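Local atomic coordinates of insecticidal crystal protein Cry7Cal (Bacillus thuringiensis, PDB entry 5ZI1), a protein that acts as an insecticidal toxin active against the locust Locusta migratoria manilensis, probably by binding gut-cell receptors and, as in related Cry toxins, forming membrane pores. Residues 20-25 with 424-429; 302-307 with 312-317; 541-546 with 566-571. One frame throughout, in Å; residues are numbered along the deposited sequence.

Contact 1: residues 20-25 with 424-429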
ATOM      1  N   ILE A  20      -2.058  10.883  -6.399  1.00 49.78           N
ATOM      2  CA  ILE A  20      -1.043  11.549  -5.583  1.00 44.63           C
ATOM      3  C   ILE A  20       0.075  10.583  -5.246  1.00 47.07           C
ATOM      4  O   ILE A  20       1.253  10.868  -5.482  1.00 47.99           O
ATOM      5  CB  ILE A  20      -1.654  12.130  -4.301  1.00 48.87           C
ATOM      6  CG1 ILE A  20      -2.649  13.237  -4.631  1.00 46.67           C
ATOM      7  CG2 ILE A  20      -0.519  12.616  -3.356  1.00 47.14           C
ATOM      8  CD1 ILE A  20      -3.726  13.393  -3.587  1.00 44.55           C
ATOM      9  N   ILE A  21      -0.286   9.422  -4.688  1.00 44.09           N
ATOM     10  CA  ILE A  21       0.708   8.414  -4.330  1.00 46.76           C
ATOM     11  C   ILE A  21       1.576   8.095  -5.530  1.00 53.69           C
ATOM     12  O   ILE A  21       2.814   8.148  -5.471  1.00 53.08           O
ATOM     13  CB  ILE A  21       0.016   7.146  -3.804  1.00 47.15           C
ATOM     14  CG1 ILE A  21      -0.840   7.471  -2.583  1.00 53.81           C
ATOM     15  CG2 ILE A  21       1.029   6.029  -3.534  1.00 49.86           C
ATOM     16  CD1 ILE A  21      -0.095   7.633  -1.335  1.00 45.81           C
ATOM     17  N   ARG A  22       0.924   7.774  -6.646  1.00 50.97           N
ATOM     18  CA  ARG A  22       1.630   7.387  -7.859  1.00 52.66           C
ATOM     19  C   ARG A  22       2.589   8.482  -8.298  1.00 49.36           C
ATOM     20  O   ARG A  22       3.740   8.213  -8.660  1.00 50.04           O
ATOM     21  CB  ARG A  22       0.607   7.085  -8.959  1.00 51.32           C
ATOM     22  CG  ARG A  22       1.197   6.725 -10.299  1.00 57.06           C
ATOM     23  CD  ARG A  22       0.183   7.028 -11.377  1.00 57.95           C
ATOM     24  NE  ARG A  22       0.199   8.452 -11.681  1.00 59.49           N
ATOM     25  CZ  ARG A  22      -0.889   9.185 -11.876  1.00 59.59           C
ATOM     26  NH1 ARG A  22      -2.095   8.631 -11.781  1.00 59.36           N
ATOM     27  NH2 ARG A  22      -0.764  10.479 -12.154  1.00 59.59           N
ATOM     28  N   THR A  23       2.122   9.727  -8.286  1.00 46.18           N
ATOM     29  CA  THR A  23       2.988  10.843  -8.643  1.00 52.10           C
ATOM     30  C   THR A  23       4.250  10.883  -7.789  1.00 52.87           C
ATOM     31  O   THR A  23       5.356  11.026  -8.315  1.00 55.37           O
ATOM     32  CB  THR A  23       2.206  12.142  -8.528  1.00 51.56           C
ATOM     33  OG1 THR A  23       0.959  11.978  -9.202  1.00 51.93           O
ATOM     34  CG2 THR A  23       2.981  13.295  -9.129  1.00 56.72           C
ATOM     35  N   PHE A  24       4.109  10.758  -6.471  1.00 49.16           N
ATOM     36  CA  PHE A  24       5.291  10.826  -5.621  1.00 52.14           C
ATOM     37  C   PHE A  24       6.161   9.588  -5.768  1.00 50.97           C
ATOM     38  O   PHE A  24       7.389   9.684  -5.707  1.00 52.59           O
ATOM     39  CB  PHE A  24       4.883  11.035  -4.166  1.00 48.68           C
ATOM     40  CG  PHE A  24       4.540  12.452  -3.854  1.00 50.99           C
ATOM     41  CD1 PHE A  24       5.546  13.393  -3.693  1.00 47.82           C
ATOM     42  CD2 PHE A  24       3.216  12.856  -3.739  1.00 47.36           C
ATOM     43  CE1 PHE A  24       5.243  14.712  -3.418  1.00 48.35           C
ATOM     44  CE2 PHE A  24       2.901  14.175  -3.462  1.00 46.74           C
ATOM     45  CZ  PHE A  24       3.920  15.105  -3.295  1.00 49.35           C
ATOM     46  N   MET A  25       5.551   8.417  -5.963  1.00 51.33           N
ATOM     47  CA  MET A  25       6.350   7.224  -6.234  1.00 52.62           C
ATOM     48  C   MET A  25       7.102   7.356  -7.556  1.00 54.11           C
ATOM     49  O   MET A  25       8.252   6.909  -7.676  1.00 55.58           O
ATOM     50  CB  MET A  25       5.466   5.973  -6.259  1.00 50.89           C
ATOM     51  CG  MET A  25       4.714   5.690  -4.984  1.00 51.22           C
ATOM     52  SD  MET A  25       4.049   4.006  -4.935  1.00 50.94           S
ATOM     53  CE  MET A  25       5.519   3.010  -5.088  1.00 40.11           C
ATOM     54  N   ASP A 424       0.506   0.256 -16.352  1.00 58.78           N
ATOM     55  CA  ASP A 424       0.362   1.708 -16.259  1.00 58.32           C
ATOM     56  C   ASP A 424      -0.512   2.065 -15.057  1.00 55.37           C
ATOM     57  O   ASP A 424      -1.740   1.941 -15.101  1.00 55.50           O
ATOM     58  CB  ASP A 424      -0.225   2.246 -17.563  1.00 59.27           C
ATOM     59  CG  ASP A 424      -0.291   3.764 -17.602  1.00 63.95           C
ATOM     60  OD1 ASP A 424       0.259   4.420 -16.683  1.00 65.53           O
ATOM     61  OD2 ASP A 424      -0.886   4.300 -18.562  1.00 61.68           O
ATOM     62  N   LEU A 425       0.115   2.539 -13.973  1.00 54.85           N
ATOM     63  CA  LEU A 425      -0.654   3.002 -12.815  1.00 54.47           C
ATOM     64  C   LEU A 425      -1.441   4.263 -13.088  1.00 51.22           C
ATOM     65  O   LEU A 425      -2.440   4.502 -12.410  1.00 56.64           O
ATOM     66  CB  LEU A 425       0.227   3.264 -11.600  1.00 55.62           C
ATOM     67  CG  LEU A 425       1.085   2.059 -11.302  1.00 59.42           C
ATOM     68  CD1 LEU A 425       2.572   2.392 -11.538  1.00 65.35           C
ATOM     69  CD2 LEU A 425       0.756   1.549  -9.904  1.00 52.81           C
ATOM     70  N   GLU A 426      -1.017   5.082 -14.044  1.00 52.95           N
ATOM     71  CA  GLU A 426      -1.864   6.182 -14.478  1.00 56.23           C
ATOM     72  C   GLU A 426      -3.225   5.680 -14.934  1.00 60.65           C
ATOM     73  O   GLU A 426      -4.191   6.449 -14.924  1.00 64.38           O
ATOM     74  CB  GLU A 426      -1.176   6.950 -15.602  1.00 60.09           C
ATOM     75  CG  GLU A 426      -1.283   8.450 -15.486  1.00 66.74           C
ATOM     76  CD  GLU A 426      -0.063   9.148 -16.071  1.00 73.74           C
ATOM     77  OE1 GLU A 426       0.607   8.532 -16.928  1.00 64.03           O
ATOM     78  OE2 GLU A 426       0.249  10.291 -15.646  1.00 80.33           O
ATOM     79  N   GLU A 427      -3.327   4.403 -15.312  1.00 51.67           N
ATOM     80  CA  GLU A 427      -4.595   3.831 -15.753  1.00 63.15           C
ATOM     81  C   GLU A 427      -5.292   3.029 -14.662  1.00 56.28           C
ATOM     82  O   GLU A 427      -6.476   3.240 -14.415  1.00 57.01           O
ATOM     83  CB  GLU A 427      -4.380   2.954 -16.996  1.00 55.80           C
ATOM     84  CG  GLU A 427      -4.248   3.763 -18.268  1.00 61.92           C
ATOM     85  CD  GLU A 427      -4.073   2.892 -19.498  1.00 66.31           C
ATOM     86  OE1 GLU A 427      -2.921   2.532 -19.810  1.00 63.22           O
ATOM     87  OE2 GLU A 427      -5.094   2.552 -20.138  1.00 64.57           O
ATOM     88  N   TYR A 428      -4.589   2.102 -14.013  1.00 54.80           N
ATOM     89  CA  TYR A 428      -5.176   1.293 -12.954  1.00 50.43           C
ATOM     90  C   TYR A 428      -4.123   1.052 -11.883  1.00 53.62           C
ATOM     91  O   TYR A 428      -2.952   0.816 -12.197  1.00 52.41           O
ATOM     92  CB  TYR A 428      -5.727  -0.040 -13.483  1.00 51.01           C
ATOM     93  CG  TYR A 428      -4.701  -1.015 -14.036  1.00 46.78           C
ATOM     94  CD1 TYR A 428      -4.184  -0.866 -15.319  1.00 46.24           C
ATOM     95  CD2 TYR A 428      -4.287  -2.104 -13.289  1.00 47.07           C
ATOM     96  CE1 TYR A 428      -3.250  -1.767 -15.832  1.00 48.43           C
ATOM     97  CE2 TYR A 428      -3.356  -2.999 -13.778  1.00 51.93           C
ATOM     98  CZ  TYR A 428      -2.839  -2.835 -15.055  1.00 54.37           C
ATOM     99  OH  TYR A 428      -1.908  -3.745 -15.535  1.00 48.52           O
ATOM    100  N   GLY A 429      -4.538   1.122 -10.620  1.00 52.08           N
ATOM    101  CA  GLY A 429      -3.573   1.077  -9.533  1.00 50.09           C
ATOM    102  C   GLY A 429      -3.495  -0.261  -8.836  1.00 46.46           C
ATOM    103  O   GLY A 429      -2.568  -0.504  -8.059  1.00 43.23           O
TER
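Arg22 and Leu425 are the residues whose CA atoms come nearest across the contact, 7.0 Å apart; helix 13-26 meets a turn in the loop before strand 430-437. Within that turn, Asp424 O receives the backbone N-H groups of both Glu427 and Tyr428, and Asp424 OD1 takes a weak bond from Glu426 N. In Arg22, CG stands anti to the backbone N (chi1 177°) and chi2 is extended, which carries Arg22 CD to the Leu425-Glu426 peptide, 3.5 Å from Glu426 N; the bend at chi3 (80°) then turns the guanidinium across Glu426. CG and CD slide past Leu425 CB, a methylene that suits the aliphatic part of the arginine. Glu426 crosses at about a right angle, its CG 3.7 Å above the centre of the guanidinium plane. The charged ends meet loosely: Glu426 OE2 is 3.6 Å from Arg22 NH2, a long salt bridge held by charge alone because the oxygen sits well out of the guanidinium plane. Elsewhere on this helix turn, Ile20 and Phe24 pack on helices 33-47 and 141-165. This is a surface interdomain contact of the three-domain Cry fold, linking the N-terminal helical bundle to the central beta domain.

Contact 2: residues 302-307 with 312-317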
ATOM      1  N   ARG A 302     -16.998 -23.664  -7.488  1.00 53.17           N
ATOM      2  CA  ARG A 302     -17.974 -24.743  -7.549  1.00 47.23           C
ATOM      3  C   ARG A 302     -19.299 -24.230  -7.014  1.00 52.78           C
ATOM      4  O   ARG A 302     -19.338 -23.579  -5.958  1.00 49.56           O
ATOM      5  CB  ARG A 302     -17.553 -25.964  -6.735  1.00 46.50           C
ATOM      6  CG  ARG A 302     -16.293 -26.619  -7.202  1.00 55.68           C
ATOM      7  CD  ARG A 302     -16.357 -27.008  -8.643  1.00 59.82           C
ATOM      8  NE  ARG A 302     -15.733 -28.313  -8.825  1.00 68.05           N
ATOM      9  CZ  ARG A 302     -14.567 -28.510  -9.435  1.00 74.62           C
ATOM     10  NH1 ARG A 302     -13.897 -27.485  -9.953  1.00 70.65           N
ATOM     11  NH2 ARG A 302     -14.076 -29.742  -9.535  1.00 79.74           N
ATOM     12  N   ALA A 303     -20.387 -24.554  -7.720  1.00 46.98           N
ATOM     13  CA  ALA A 303     -21.683 -24.017  -7.363  1.00 46.83           C
ATOM     14  C   ALA A 303     -22.759 -25.061  -7.622  1.00 53.24           C
ATOM     15  O   ALA A 303     -22.569 -26.009  -8.393  1.00 51.95           O
ATOM     16  CB  ALA A 303     -21.974 -22.727  -8.130  1.00 48.96           C
ATOM     17  N   ARG A 304     -23.896 -24.882  -6.949  1.00 49.96           N
ATOM     18  CA  ARG A 304     -25.038 -25.764  -7.124  1.00 49.43           C
ATOM     19  C   ARG A 304     -26.288 -24.907  -7.154  1.00 50.65           C
ATOM     20  O   ARG A 304     -26.279 -23.756  -6.715  1.00 49.57           O
ATOM     21  CB  ARG A 304     -25.132 -26.825  -6.019  1.00 50.38           C
ATOM     22  CG  ARG A 304     -25.580 -26.283  -4.676  1.00 46.77           C
ATOM     23  CD  ARG A 304     -25.574 -27.379  -3.627  1.00 48.54           C
ATOM     24  NE  ARG A 304     -25.734 -26.822  -2.290  1.00 51.71           N
ATOM     25  CZ  ARG A 304     -26.861 -26.841  -1.589  1.00 53.67           C
ATOM     26  NH1 ARG A 304     -26.896 -26.283  -0.385  1.00 54.26           N
ATOM     27  NH2 ARG A 304     -27.948 -27.415  -2.084  1.00 52.63           N
ATOM     28  N   VAL A 305     -27.359 -25.486  -7.695  1.00 50.19           N
ATOM     29  CA  VAL A 305     -28.646 -24.825  -7.896  1.00 47.55           C
ATOM     30  C   VAL A 305     -29.584 -25.224  -6.773  1.00 44.71           C
ATOM     31  O   VAL A 305     -29.676 -26.402  -6.411  1.00 45.11           O
ATOM     32  CB  VAL A 305     -29.246 -25.206  -9.266  1.00 50.66           C
ATOM     33  CG1 VAL A 305     -30.554 -24.475  -9.506  1.00 50.75           C
ATOM     34  CG2 VAL A 305     -28.255 -24.919 -10.386  1.00 46.19           C
ATOM     35  N   VAL A 306     -30.289 -24.248  -6.222  1.00 49.81           N
ATOM     36  CA  VAL A 306     -31.305 -24.500  -5.213  1.00 52.67           C
ATOM     37  C   VAL A 306     -32.589 -23.832  -5.675  1.00 52.08           C
ATOM     38  O   VAL A 306     -32.567 -22.862  -6.436  1.00 50.09           O
ATOM     39  CB  VAL A 306     -30.901 -23.985  -3.815  1.00 47.60           C
ATOM     40  CG1 VAL A 306     -29.677 -24.739  -3.310  1.00 47.72           C
ATOM     41  CG2 VAL A 306     -30.647 -22.493  -3.866  1.00 47.77           C
ATOM     42  N   GLU A 307     -33.715 -24.355  -5.187  1.00 52.05           N
ATOM     43  CA  GLU A 307     -35.042 -23.887  -5.595  1.00 57.26           C
ATOM     44  C   GLU A 307     -35.967 -23.780  -4.381  1.00 55.71           C
ATOM     45  O   GLU A 307     -36.921 -24.548  -4.233  1.00 59.52           O
ATOM     46  CB  GLU A 307     -35.624 -24.819  -6.664  1.00 58.49           C
ATOM     47  CG  GLU A 307     -36.855 -24.295  -7.366  1.00 66.06           C
ATOM     48  CD  GLU A 307     -37.064 -24.915  -8.748  1.00 68.57           C
ATOM     49  OE1 GLU A 307     -37.640 -24.244  -9.626  1.00 66.43           O
ATOM     50  OE2 GLU A 307     -36.656 -26.080  -8.968  1.00 71.33           O
ATOM     51  N   PHE A 312     -31.758 -20.492  -8.288  1.00 52.03           N
ATOM     52  CA  PHE A 312     -30.512 -19.744  -8.453  1.00 49.93           C
ATOM     53  C   PHE A 312     -29.350 -20.569  -7.936  1.00 47.03           C
ATOM     54  O   PHE A 312     -29.504 -21.363  -7.005  1.00 48.25           O
ATOM     55  CB  PHE A 312     -30.541 -18.413  -7.701  1.00 48.09           C
ATOM     56  CG  PHE A 312     -30.892 -18.564  -6.263  1.00 52.89           C
ATOM     57  CD1 PHE A 312     -29.903 -18.824  -5.313  1.00 46.98           C
ATOM     58  CD2 PHE A 312     -32.222 -18.473  -5.855  1.00 52.69           C
ATOM     59  CE1 PHE A 312     -30.229 -18.985  -3.984  1.00 45.08           C
ATOM     60  CE2 PHE A 312     -32.555 -18.617  -4.516  1.00 53.81           C
ATOM     61  CZ  PHE A 312     -31.553 -18.881  -3.573  1.00 55.10           C
ATOM     62  N   ALA A 313     -28.183 -20.348  -8.530  1.00 44.60           N
ATOM     63  CA  ALA A 313     -26.982 -21.030  -8.084  1.00 45.05           C
ATOM     64  C   ALA A 313     -26.378 -20.304  -6.885  1.00 47.09           C
ATOM     65  O   ALA A 313     -26.573 -19.099  -6.703  1.00 43.94           O
ATOM     66  CB  ALA A 313     -25.972 -21.125  -9.222  1.00 42.29           C
ATOM     67  N   ILE A 314     -25.682 -21.079  -6.041  1.00 49.91           N
ATOM     68  CA  ILE A 314     -24.890 -20.598  -4.918  1.00 42.93           C
ATOM     69  C   ILE A 314     -23.572 -21.355  -4.952  1.00 49.75           C
ATOM     70  O   ILE A 314     -23.525 -22.526  -5.343  1.00 44.13           O
ATOM     71  CB  ILE A 314     -25.574 -20.818  -3.547  1.00 46.72           C
ATOM     72  CG1 ILE A 314     -25.735 -22.319  -3.280  1.00 47.19           C
ATOM     73  CG2 ILE A 314     -26.916 -20.081  -3.444  1.00 45.97           C
ATOM     74  CD1 ILE A 314     -26.238 -22.660  -1.886  1.00 45.42           C
ATOM     75  N   TRP A 315     -22.493 -20.694  -4.520  1.00 45.74           N
ATOM     76  CA  TRP A 315     -21.206 -21.382  -4.494  1.00 49.35           C
ATOM     77  C   TRP A 315     -21.219 -22.429  -3.399  1.00 45.92           C
ATOM     78  O   TRP A 315     -21.710 -22.181  -2.300  1.00 44.83           O
ATOM     79  CB  TRP A 315     -20.031 -20.426  -4.234  1.00 49.63           C
ATOM     80  CG  TRP A 315     -19.849 -19.309  -5.197  1.00 47.61           C
ATOM     81  CD1 TRP A 315     -20.740 -18.871  -6.125  1.00 47.60           C
ATOM     82  CD2 TRP A 315     -18.698 -18.470  -5.318  1.00 47.94           C
ATOM     83  NE1 TRP A 315     -20.219 -17.809  -6.818  1.00 49.98           N
ATOM     84  CE2 TRP A 315     -18.961 -17.549  -6.348  1.00 46.46           C
ATOM     85  CE3 TRP A 315     -17.466 -18.420  -4.666  1.00 45.40           C
ATOM     86  CZ2 TRP A 315     -18.046 -16.578  -6.731  1.00 44.36           C
ATOM     87  CZ3 TRP A 315     -16.555 -17.457  -5.051  1.00 47.31           C
ATOM     88  CH2 TRP A 315     -16.848 -16.550  -6.072  1.00 47.43           C
ATOM     89  N   THR A 316     -20.678 -23.608  -3.701  1.00 48.64           N
ATOM     90  CA  THR A 316     -20.410 -24.589  -2.657  1.00 46.46           C
ATOM     91  C   THR A 316     -18.985 -24.471  -2.120  1.00 51.30           C
ATOM     92  O   THR A 316     -18.715 -24.854  -0.972  1.00 50.73           O
ATOM     93  CB  THR A 316     -20.632 -25.997  -3.206  1.00 43.43           C
ATOM     94  OG1 THR A 316     -19.646 -26.270  -4.210  1.00 48.78           O
ATOM     95  CG2 THR A 316     -22.034 -26.117  -3.858  1.00 50.69           C
ATOM     96  N   GLY A 317     -18.064 -23.977  -2.940  1.00 46.82           N
ATOM     97  CA  GLY A 317     -16.677 -23.836  -2.540  1.00 53.08           C
ATOM     98  C   GLY A 317     -15.926 -23.099  -3.624  1.00 49.63           C
ATOM     99  O   GLY A 317     -16.464 -22.804  -4.695  1.00 47.29           O
TER
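A classic beta bulge, in which Thr316 and Gly317 both face Arg302, interrupts the antiparallel hairpin of strands 294-306 and 312-324. Arg302 O receives Thr316 N at 2.6 Å and Gly317 N at 3.3 Å, both from the same face of its carbonyl plane, while Arg302 N returns a bond to Gly317 O. Beyond it pairing is regular: Arg304 with Ile314 and Val306 with Phe312 are hydrogen-bonded pairs, and Val305 with Ala313 is a non-hydrogen-bonded pair. Thr316 serves two neighbours: its CG2 rests 3.6 Å from Arg304 CG, against the extended arginine chain, and its OG1 is hydrogen-bonded to Thr337 O, just past the neighbouring strand 331-336. Nearer the turn, Val306 CG2 sits over the Phe312 ring in a CH-pi contact, 4.0 Å from the centroid and 28° off the normal; chi1 of 54° brings the ring back beneath the valine. These apolar side chains suit a buried face, since Val306, Phe312 and Ile314 also meet Tyr370 or Ala372 of strand 369-382. Trp315 diverges from Ala303, and its NE1 is bonded to Val373 O. The hairpin forms the middle of a four-stranded Greek-key sheet, as in the beta-prism central domain of Cry toxins.

Contact 3: residues 541-546 with 566-571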
ATOM      1  N   ILE A 541      28.227 -10.860  -2.653  1.00 55.27           N
ATOM      2  CA  ILE A 541      29.060  -9.933  -1.905  1.00 54.70           C
ATOM      3  C   ILE A 541      29.973 -10.741  -1.008  1.00 55.96           C
ATOM      4  O   ILE A 541      29.508 -11.596  -0.243  1.00 54.95           O
ATOM      5  CB  ILE A 541      28.224  -8.935  -1.097  1.00 57.67           C
ATOM      6  CG1 ILE A 541      27.521  -8.006  -2.077  1.00 51.50           C
ATOM      7  CG2 ILE A 541      29.130  -8.144  -0.148  1.00 59.08           C
ATOM      8  CD1 ILE A 541      26.438  -7.244  -1.488  1.00 56.26           C
ATOM      9  N   ALA A 542      31.273 -10.479  -1.128  1.00 53.44           N
ATOM     10  CA  ALA A 542      32.275 -11.330  -0.503  1.00 59.85           C
ATOM     11  C   ALA A 542      32.256 -11.209   1.016  1.00 55.35           C
ATOM     12  O   ALA A 542      32.178 -12.219   1.721  1.00 59.48           O
ATOM     13  CB  ALA A 542      33.657 -10.992  -1.059  1.00 62.57           C
ATOM     14  N   HIS A 543      32.335  -9.992   1.546  1.00 56.51           N
ATOM     15  CA  HIS A 543      32.472  -9.822   2.994  1.00 56.91           C
ATOM     16  C   HIS A 543      31.117  -9.695   3.684  1.00 57.01           C
ATOM     17  O   HIS A 543      30.217  -9.003   3.201  1.00 56.14           O
ATOM     18  CB  HIS A 543      33.341  -8.610   3.322  1.00 52.63           C
ATOM     19  CG  HIS A 543      34.758  -8.763   2.871  1.00 64.58           C
ATOM     20  ND1 HIS A 543      35.712  -7.786   3.058  1.00 66.59           N
ATOM     21  CD2 HIS A 543      35.381  -9.779   2.227  1.00 64.02           C
ATOM     22  CE1 HIS A 543      36.862  -8.197   2.553  1.00 65.14           C
ATOM     23  NE2 HIS A 543      36.687  -9.401   2.039  1.00 68.66           N
ATOM     24  N   ASP A 544      30.982 -10.385   4.811  1.00 53.35           N
ATOM     25  CA  ASP A 544      29.821 -10.239   5.671  1.00 52.39           C
ATOM     26  C   ASP A 544      29.937  -8.947   6.468  1.00 52.35           C
ATOM     27  O   ASP A 544      31.034  -8.449   6.715  1.00 53.70           O
ATOM     28  CB  ASP A 544      29.700 -11.438   6.613  1.00 52.51           C
ATOM     29  CG  ASP A 544      29.738 -12.787   5.875  1.00 56.47           C
ATOM     30  OD1 ASP A 544      29.629 -12.810   4.623  1.00 54.72           O
ATOM     31  OD2 ASP A 544      29.876 -13.830   6.561  1.00 54.47           O
ATOM     32  N   GLU A 545      28.797  -8.398   6.881  1.00 53.95           N
ATOM     33  CA  GLU A 545      28.789  -7.081   7.509  1.00 53.29           C
ATOM     34  C   GLU A 545      28.206  -7.160   8.913  1.00 50.52           C
ATOM     35  O   GLU A 545      27.064  -7.598   9.096  1.00 50.42           O
ATOM     36  CB  GLU A 545      28.024  -6.073   6.650  1.00 54.64           C
ATOM     37  CG  GLU A 545      28.301  -4.601   7.023  1.00 60.34           C
ATOM     38  CD  GLU A 545      29.736  -4.141   6.712  1.00 66.75           C
ATOM     39  OE1 GLU A 545      30.151  -3.107   7.282  1.00 67.70           O
ATOM     40  OE2 GLU A 545      30.451  -4.803   5.907  1.00 67.63           O
ATOM     41  N   TYR A 546      28.992  -6.736   9.899  1.00 48.81           N
ATOM     42  CA  TYR A 546      28.511  -6.633  11.272  1.00 46.30           C
ATOM     43  C   TYR A 546      27.491  -5.504  11.404  1.00 47.67           C
ATOM     44  O   TYR A 546      27.692  -4.413  10.864  1.00 49.00           O
ATOM     45  CB  TYR A 546      29.706  -6.391  12.196  1.00 52.54           C
ATOM     46  CG  TYR A 546      29.421  -6.119  13.659  1.00 47.49           C
ATOM     47  CD1 TYR A 546      29.228  -7.162  14.553  1.00 47.64           C
ATOM     48  CD2 TYR A 546      29.419  -4.817  14.160  1.00 51.07           C
ATOM     49  CE1 TYR A 546      28.994  -6.921  15.908  1.00 51.90           C
ATOM     50  CE2 TYR A 546      29.200  -4.565  15.520  1.00 49.64           C
ATOM     51  CZ  TYR A 546      28.987  -5.626  16.388  1.00 51.86           C
ATOM     52  OH  TYR A 546      28.764  -5.407  17.736  1.00 54.29           O
ATOM     53  N   ASN A 566      30.766  -2.367   0.807  1.00 63.31           N
ATOM     54  CA  ASN A 566      31.616  -1.199   0.980  1.00 63.34           C
ATOM     55  C   ASN A 566      33.093  -1.557   0.850  1.00 65.59           C
ATOM     56  O   ASN A 566      33.883  -0.736   0.368  1.00 65.49           O
ATOM     57  CB  ASN A 566      31.338  -0.540   2.334  1.00 68.19           C
ATOM     58  CG  ASN A 566      30.127   0.381   2.302  1.00 65.58           C
ATOM     59  OD1 ASN A 566      29.776   0.932   1.256  1.00 65.78           O
ATOM     60  ND2 ASN A 566      29.498   0.572   3.458  1.00 65.62           N
ATOM     61  N   ASP A 567      33.483  -2.769   1.263  1.00 64.19           N
ATOM     62  CA  ASP A 567      34.862  -3.212   1.057  1.00 66.34           C
ATOM     63  C   ASP A 567      35.152  -3.401  -0.434  1.00 71.00           C
ATOM     64  O   ASP A 567      36.060  -2.769  -0.986  1.00 75.32           O
ATOM     65  CB  ASP A 567      35.138  -4.502   1.846  1.00 59.48           C
ATOM     66  CG  ASP A 567      34.930  -4.334   3.360  1.00 67.29           C
ATOM     67  OD1 ASP A 567      34.836  -3.179   3.836  1.00 68.54           O
ATOM     68  OD2 ASP A 567      34.879  -5.358   4.086  1.00 64.70           O
ATOM     69  N   TYR A 568      34.383  -4.260  -1.112  1.00 68.23           N
ATOM     70  CA  TYR A 568      34.507  -4.422  -2.559  1.00 69.70           C
ATOM     71  C   TYR A 568      33.134  -4.633  -3.174  1.00 64.55           C
ATOM     72  O   TYR A 568      32.371  -5.491  -2.719  1.00 59.90           O
ATOM     73  CB  TYR A 568      35.421  -5.602  -2.940  1.00 69.79           C
ATOM     74  CG  TYR A 568      36.758  -5.622  -2.227  1.00 77.41           C
ATOM     75  CD1 TYR A 568      37.864  -4.971  -2.761  1.00 81.25           C
ATOM     76  CD2 TYR A 568      36.920  -6.301  -1.030  1.00 72.87           C
ATOM     77  CE1 TYR A 568      39.097  -4.985  -2.113  1.00 83.59           C
ATOM     78  CE2 TYR A 568      38.144  -6.322  -0.376  1.00 81.05           C
ATOM     79  CZ  TYR A 568      39.232  -5.663  -0.923  1.00 86.34           C
ATOM     80  OH  TYR A 568      40.455  -5.683  -0.280  1.00 82.47           O
ATOM     81  N   ALA A 569      32.845  -3.872  -4.228  1.00 65.56           N
ATOM     82  CA  ALA A 569      31.585  -4.020  -4.939  1.00 64.71           C
ATOM     83  C   ALA A 569      31.333  -5.487  -5.269  1.00 66.18           C
ATOM     84  O   ALA A 569      32.262  -6.251  -5.549  1.00 62.32           O
ATOM     85  CB  ALA A 569      31.602  -3.170  -6.208  1.00 67.26           C
ATOM     86  N   GLY A 570      30.073  -5.893  -5.159  1.00 62.84           N
ATOM     87  CA  GLY A 570      29.677  -7.241  -5.478  1.00 66.53           C
ATOM     88  C   GLY A 570      29.012  -7.315  -6.838  1.00 66.19           C
ATOM     89  O   GLY A 570      28.805  -6.321  -7.532  1.00 68.24           O
ATOM     90  N   THR A 571      28.674  -8.532  -7.226  1.00 67.34           N
ATOM     91  CA  THR A 571      27.969  -8.752  -8.477  1.00 67.86           C
ATOM     92  C   THR A 571      26.675  -9.501  -8.189  1.00 68.15           C
ATOM     93  O   THR A 571      26.681 -10.520  -7.480  1.00 60.54           O
ATOM     94  CB  THR A 571      28.852  -9.495  -9.487  1.00 72.26           C
ATOM     95  OG1 THR A 571      29.438 -10.654  -8.881  1.00 76.60           O
ATOM     96  CG2 THR A 571      29.964  -8.562 -10.010  1.00 73.66           C
TER
HETATM   97  O   HOH W   1      31.973  -8.625  -2.719  1.00 60.93           O
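His543 ND1 donates a nearly straight hydrogen bond to Asp567 OD2, 2.8 Å long with an angle of 165° at the hydrogen. The oxygen lies at the ring edge, close to the imidazole plane, and accepts through its anti lone pair, the one turned away from OD1. A chi2 of 180° in His543 turns ND1 away from its own CA and out to the carboxylate. The two side chains cross at about a right angle. Glu545 OE2 is 4.8 Å from Asp567 OD2, and the accumulated negative charge would tend to favour a protonated, positively charged imidazole, although the geometry does not prove one. Tyr568 supplies a second neighbour for the histidine: its edge is directed toward the imidazole face in an offset edge-to-face pair, with centroids 5.6 Å apart and planes at 88°. The nearest atoms are Tyr568 CE2 and His543 CE1, separated by 3.7 Å. Aromatic and charged groups suit this exposed end of the contact, where the polar ends can meet solvent.

The contact belongs to the third, C-terminal domain of the toxin fragment, in Cry toxins a beta sandwich of jelly-roll type. Residues 541-546 lead from strand 534-538 into strand 545-547 in one sheet, whereas strand 560-571 pairs with strand 521-530 in another.

Deeper in, Ile541 CG1 packs 4.1 Å from Gly570 CA; lacking a side chain, the glycine lets the branched residue come close to its backbone, and Ile541 also touches Met564. The backbone of Gly570 is bonded to Ile522, and that of Thr571 to Gly540. Between the aromatic pair and this apolar patch, a water donates to Tyr568 O at 3.2 Å and also lies beside Ala542 N, at a separation too short to be taken literally.

From the N terminus, helix 13-26 enters contact 1 first, with 398 residues lying between it and its partner, so this contact closes a long loop running through the helical bundle and much of the central domain. Contact 2 falls wholly within that span and closes a tight hairpin, with four residues between its segments. After contact 1 has closed, the chain passes into the third, C-terminal domain of the toxin fragment, where contact 3 closes a loop of 19 residues; no two contacts cross. Contact 1 is the interdomain tie, whereas contacts 2 and 3 act within single domains. The centres of contacts 2 and 3 lie about 59 Å apart, those of contacts 1 and 2 about 39 Å.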